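PDB 6KWS: methylglyoxal reductase (NADPH-dependent) from Candida albicans SC5314, which probably reduces methylglyoxal using NADPH as the electron donor, as a member of the dihydroflavonol-4-reductase subfamily. Local coordinates for residues A[134-146]-A[301-313]. The protein carries 1 engineered substitution. Residues are numbered along the deposited sequence; the frame is centred on the assembly and turned at random.
Sequences SKEADKNAIITEK and AESLATIDDTKSR
The carboxylate of E145 reaches across to S312 at the start of helix 310-316 and receives two hydrogen bonds on a single oxygen. S312 OG donates to the anti lone pair of E145 OE1 at 2.6 Å, while the S312 backbone N approaches OE1 from above the carboxylate plane at 3.0 Å. A bend at chi2 (86°) folds the E145 chain so that its carboxylate meets this first turn of the helix, where the two donors of S312, with the N-terminal end of the helix, would probably stabilise a negative charge. The aliphatic part of K311 crosses the E145 chain at a slant, with K311 CD 3.8 Å from E145 OE1, whereas its ammonium nitrogen stays well away from the carboxylate.

Between E145 and the helix 133-136 end of the contact, the backbones of 142-143 and 306-307 pair as a short parallel sheet, bonded from T306 N to A141 O, from I143 N to T306 O and from D308 N to I143 O. I142 and T306 project from one face, I143 and I307 from the other. I142 lies alongside D308, pointing the same way, with CG2 3.6 Å from D308 CB; T144 CG2 lies 3.9 Å from D308 CB. Beyond the sheet, A305 CB meets A141 CB at 3.8 Å and also touches I143 CD1, and A305 N bonds to E136 O at the end of its helix. The E136 side chain runs beside L304, and its carboxylate is held by R267 and Y127.

This two-stranded sheet is separate from the large mixed sheet of the Rossmann-type fold, but adjoins its strand 260-269: I307 packs on L262 and N264, and S312 OG also bonds to L262 N. The paired segments thereby link helices 133-136, 295-303 and 310-316 alongside that strand.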
loop_
_atom_site.group_PDB
_atom_site.type_symbol
_atom_site.label_atom_id
_atom_site.label_comp_id
_atom_site.label_asym_id
_atom_site.label_seq_id
_atom_site.Cartn_x
_atom_site.Cartn_y
_atom_site.Cartn_z
ATOM N N SER A 134 -8.704 19.588 1.792
ATOM C CA SER A 134 -9.903 20.406 1.594
ATOM C C SER A 134 -10.811 19.816 0.518
ATOM O O SER A 134 -12.038 19.944 0.599
ATOM C CB SER A 134 -9.523 21.834 1.221
ATOM O OG SER A 134 -9.217 21.908 -0.166
ATOM N N LYS A 135 -10.234 19.164 -0.491
ATOM C CA LYS A 135 -11.056 18.549 -1.523
ATOM C C LYS A 135 -11.725 17.266 -1.035
ATOM O O LYS A 135 -12.915 17.049 -1.304
ATOM C CB LYS A 135 -10.219 18.263 -2.769
ATOM C CG LYS A 135 -10.879 18.757 -4.007
ATOM C CD LYS A 135 -10.954 17.713 -5.070
ATOM C CE LYS A 135 -10.129 18.165 -6.262
ATOM N NZ LYS A 135 -10.947 18.304 -7.485
ATOM N N GLU A 136 -10.979 16.409 -0.327
ATOM C CA GLU A 136 -11.530 15.146 0.163
ATOM C C GLU A 136 -12.739 15.372 1.068
ATOM O O GLU A 136 -13.653 14.535 1.119
ATOM C CB GLU A 136 -10.438 14.364 0.904
ATOM C CG GLU A 136 -10.929 13.197 1.746
ATOM C CD GLU A 136 -11.002 11.896 0.956
ATOM O OE1 GLU A 136 -10.953 10.796 1.563
ATOM O OE2 GLU A 136 -11.113 11.974 -0.282
ATOM N N ALA A 137 -12.777 16.506 1.763
ATOM C CA ALA A 137 -13.858 16.831 2.674
ATOM C C ALA A 137 -15.034 17.522 1.993
ATOM O O ALA A 137 -15.939 17.985 2.697
ATOM C CB ALA A 137 -13.331 17.713 3.808
ATOM N N ASP A 138 -15.041 17.618 0.651
ATOM C CA ASP A 138 -16.048 18.373 -0.098
ATOM C C ASP A 138 -16.986 17.386 -0.792
ATOM O O ASP A 138 -16.609 16.748 -1.784
ATOM C CB ASP A 138 -15.388 19.332 -1.103
ATOM C CG ASP A 138 -16.416 20.098 -1.983
ATOM O OD1 ASP A 138 -17.637 20.074 -1.670
ATOM O OD2 ASP A 138 -15.998 20.728 -2.994
ATOM N N LYS A 139 -18.218 17.278 -0.286
ATOM C CA LYS A 139 -19.170 16.323 -0.844
ATOM C C LYS A 139 -19.452 16.580 -2.330
ATOM O O LYS A 139 -19.960 15.680 -3.019
ATOM C CB LYS A 139 -20.476 16.366 -0.035
ATOM C CG LYS A 139 -21.487 17.323 -0.633
ATOM C CD LYS A 139 -22.600 17.658 0.290
ATOM C CE LYS A 139 -23.511 18.682 -0.369
ATOM N NZ LYS A 139 -23.854 18.273 -1.753
ATOM N N ASN A 140 -19.142 17.777 -2.841
ATOM C CA ASN A 140 -19.387 18.089 -4.243
ATOM C C ASN A 140 -18.173 17.839 -5.130
ATOM O O ASN A 140 -18.290 17.933 -6.358
ATOM C CB ASN A 140 -19.841 19.545 -4.396
ATOM C CG ASN A 140 -21.166 19.821 -3.701
ATOM O OD1 ASN A 140 -22.117 19.040 -3.815
ATOM N ND2 ASN A 140 -21.227 20.921 -2.957
ATOM N N ALA A 141 -17.024 17.505 -4.544
ATOM C CA ALA A 141 -15.808 17.292 -5.308
ATOM C C ALA A 141 -15.766 15.898 -5.952
ATOM O O ALA A 141 -16.286 14.916 -5.408
ATOM C CB ALA A 141 -14.595 17.496 -4.403
ATOM N N ILE A 142 -15.139 15.828 -7.134
ATOM C CA ILE A 142 -14.733 14.573 -7.768
ATOM C C ILE A 142 -13.211 14.481 -7.760
ATOM O O ILE A 142 -12.529 15.458 -8.091
ATOM C CB ILE A 142 -15.239 14.473 -9.209
ATOM C CG1 ILE A 142 -16.758 14.478 -9.254
ATOM C CG2 ILE A 142 -14.727 13.202 -9.823
ATOM C CD1 ILE A 142 -17.296 14.374 -10.660
ATOM N N ILE A 143 -12.673 13.313 -7.394
ATOM C CA ILE A 143 -11.228 13.110 -7.321
ATOM C C ILE A 143 -10.820 11.944 -8.210
ATOM O O ILE A 143 -11.365 10.839 -8.078
ATOM C CB ILE A 143 -10.755 12.864 -5.887
ATOM C CG1 ILE A 143 -11.113 14.054 -5.004
ATOM C CG2 ILE A 143 -9.263 12.613 -5.894
ATOM C CD1 ILE A 143 -10.586 13.936 -3.574
ATOM N N THR A 144 -9.833 12.187 -9.085
ATOM C CA THR A 144 -9.367 11.258 -10.120
ATOM C C THR A 144 -7.848 11.122 -10.056
ATOM O O THR A 144 -7.168 11.787 -9.270
ATOM C CB THR A 144 -9.762 11.727 -11.529
ATOM O OG1 THR A 144 -8.971 12.875 -11.877
ATOM C CG2 THR A 144 -11.266 12.067 -11.596
ATOM N N GLU A 145 -7.312 10.276 -10.936
ATOM C CA GLU A 145 -5.875 10.041 -10.991
ATOM C C GLU A 145 -5.077 11.303 -11.337
ATOM O O GLU A 145 -3.863 11.346 -11.091
ATOM C CB GLU A 145 -5.583 8.935 -12.003
ATOM C CG GLU A 145 -6.285 7.606 -11.727
ATOM C CD GLU A 145 -7.707 7.499 -12.306
ATOM O OE1 GLU A 145 -8.295 6.383 -12.241
ATOM O OE2 GLU A 145 -8.236 8.518 -12.818
ATOM N N LYS A 146 -5.720 12.335 -11.896
ATOM C CA LYS A 146 -4.989 13.549 -12.232
ATOM C C LYS A 146 -4.823 14.488 -11.058
ATOM O O LYS A 146 -3.931 15.336 -11.096
ATOM C CB LYS A 146 -5.686 14.301 -13.360
ATOM C CG LYS A 146 -6.268 13.379 -14.382
ATOM C CD LYS A 146 -5.856 13.732 -15.774
ATOM C CE LYS A 146 -6.620 12.862 -16.747
ATOM N NZ LYS A 146 -6.294 13.142 -18.164
ATOM N N ALA A 301 -22.137 10.269 2.630
ATOM C CA ALA A 301 -22.832 11.084 1.649
ATOM C C ALA A 301 -22.592 12.563 1.902
ATOM O O ALA A 301 -22.458 13.344 0.956
ATOM C CB ALA A 301 -24.322 10.768 1.681
ATOM N N GLU A 302 -22.505 12.959 3.167
ATOM C CA GLU A 302 -22.518 14.373 3.521
ATOM C C GLU A 302 -21.142 15.022 3.557
ATOM O O GLU A 302 -21.067 16.248 3.468
ATOM C CB GLU A 302 -23.178 14.585 4.890
ATOM C CG GLU A 302 -24.663 14.870 4.815
ATOM C CD GLU A 302 -25.423 14.489 6.083
ATOM O OE1 GLU A 302 -24.783 14.250 7.137
ATOM O OE2 GLU A 302 -26.674 14.437 6.013
ATOM N N SER A 303 -20.051 14.253 3.698
ATOM C CA SER A 303 -18.791 14.901 4.052
ATOM C C SER A 303 -17.557 14.342 3.340
ATOM O O SER A 303 -16.431 14.609 3.791
ATOM C CB SER A 303 -18.538 14.818 5.565
ATOM O OG SER A 303 -18.294 13.487 5.978
ATOM N N LEU A 304 -17.723 13.580 2.254
ATOM C CA LEU A 304 -16.586 13.063 1.502
ATOM C C LEU A 304 -16.764 13.305 0.010
ATOM O O LEU A 304 -17.861 13.132 -0.530
ATOM C CB LEU A 304 -16.392 11.566 1.740
ATOM C CG LEU A 304 -15.907 11.171 3.134
ATOM C CD1 LEU A 304 -15.874 9.653 3.281
ATOM C CD2 LEU A 304 -14.544 11.785 3.395
ATOM N N ALA A 305 -15.673 13.686 -0.655
ATOM C CA ALA A 305 -15.675 13.712 -2.106
ATOM C C ALA A 305 -15.990 12.329 -2.668
ATOM O O ALA A 305 -15.927 11.310 -1.978
ATOM C CB ALA A 305 -14.329 14.183 -2.650
ATOM N N THR A 306 -16.329 12.310 -3.944
ATOM C CA THR A 306 -16.465 11.083 -4.704
ATOM C C THR A 306 -15.138 10.771 -5.372
ATOM O O THR A 306 -14.578 11.619 -6.079
ATOM C CB THR A 306 -17.559 11.226 -5.760
ATOM O OG1 THR A 306 -18.794 11.539 -5.109
ATOM C CG2 THR A 306 -17.705 9.949 -6.538
ATOM N N ILE A 307 -14.634 9.566 -5.136
ATOM C CA ILE A 307 -13.428 9.098 -5.803
ATOM C C ILE A 307 -13.842 8.488 -7.126
ATOM O O ILE A 307 -14.604 7.515 -7.152
ATOM C CB ILE A 307 -12.668 8.079 -4.949
ATOM C CG1 ILE A 307 -12.157 8.747 -3.677
ATOM C CG2 ILE A 307 -11.534 7.470 -5.745
ATOM C CD1 ILE A 307 -11.747 7.758 -2.657
ATOM N N ASP A 308 -13.355 9.058 -8.223
ATOM C CA ASP A 308 -13.709 8.579 -9.557
ATOM C C ASP A 308 -12.519 7.822 -10.134
ATOM O O ASP A 308 -11.666 8.402 -10.810
ATOM C CB ASP A 308 -14.130 9.721 -10.469
ATOM C CG ASP A 308 -14.524 9.239 -11.846
ATOM O OD1 ASP A 308 -14.701 8.012 -12.014
ATOM O OD2 ASP A 308 -14.663 10.088 -12.756
ATOM N N ASP A 309 -12.485 6.509 -9.886
ATOM C CA ASP A 309 -11.405 5.644 -10.345
ATOM C C ASP A 309 -11.787 4.846 -11.591
ATOM O O ASP A 309 -11.240 3.760 -11.819
ATOM C CB ASP A 309 -10.941 4.714 -9.215
ATOM C CG ASP A 309 -12.043 3.761 -8.709
ATOM O OD1 ASP A 309 -13.229 4.151 -8.660
ATOM O OD2 ASP A 309 -11.704 2.613 -8.332
ATOM N N THR A 310 -12.682 5.391 -12.427
ATOM C CA THR A 310 -13.133 4.684 -13.627
ATOM C C THR A 310 -11.956 4.211 -14.476
ATOM O O THR A 310 -11.852 3.025 -14.805
ATOM C CB THR A 310 -14.066 5.581 -14.447
ATOM O OG1 THR A 310 -14.961 6.257 -13.561
ATOM C CG2 THR A 310 -14.894 4.759 -15.399
ATOM N N LYS A 311 -11.041 5.122 -14.812
ATOM C CA LYS A 311 -9.938 4.765 -15.692
ATOM C C LYS A 311 -9.031 3.719 -15.050
ATOM O O LYS A 311 -8.576 2.780 -15.720
ATOM C CB LYS A 311 -9.173 6.032 -16.069
ATOM C CG LYS A 311 -7.818 5.791 -16.696
ATOM C CD LYS A 311 -6.691 5.989 -15.677
ATOM C CE LYS A 311 -5.387 6.208 -16.403
ATOM N NZ LYS A 311 -5.166 5.154 -17.463
ATOM N N SER A 312 -8.777 3.845 -13.745
ATOM C CA SER A 312 -8.015 2.813 -13.048
ATOM C C SER A 312 -8.736 1.466 -13.087
ATOM O O SER A 312 -8.116 0.429 -13.337
ATOM C CB SER A 312 -7.749 3.244 -11.606
ATOM O OG SER A 312 -6.875 4.355 -11.555
ATOM N N ARG A 313 -10.050 1.462 -12.864
ATOM C CA ARG A 313 -10.801 0.208 -12.934
ATOM C C ARG A 313 -10.808 -0.386 -14.339
ATOM O O ARG A 313 -10.811 -1.616 -14.492
ATOM C CB ARG A 313 -12.220 0.436 -12.466
ATOM C CG ARG A 313 -12.260 1.019 -11.101
ATOM C CD ARG A 313 -12.855 0.151 -10.091
ATOM N NE ARG A 313 -13.529 0.952 -9.076
ATOM C CZ ARG A 313 -14.221 0.481 -8.047
ATOM N NH1 ARG A 313 -14.341 -0.816 -7.900
ATOM N NH2 ARG A 313 -14.772 1.321 -7.186
#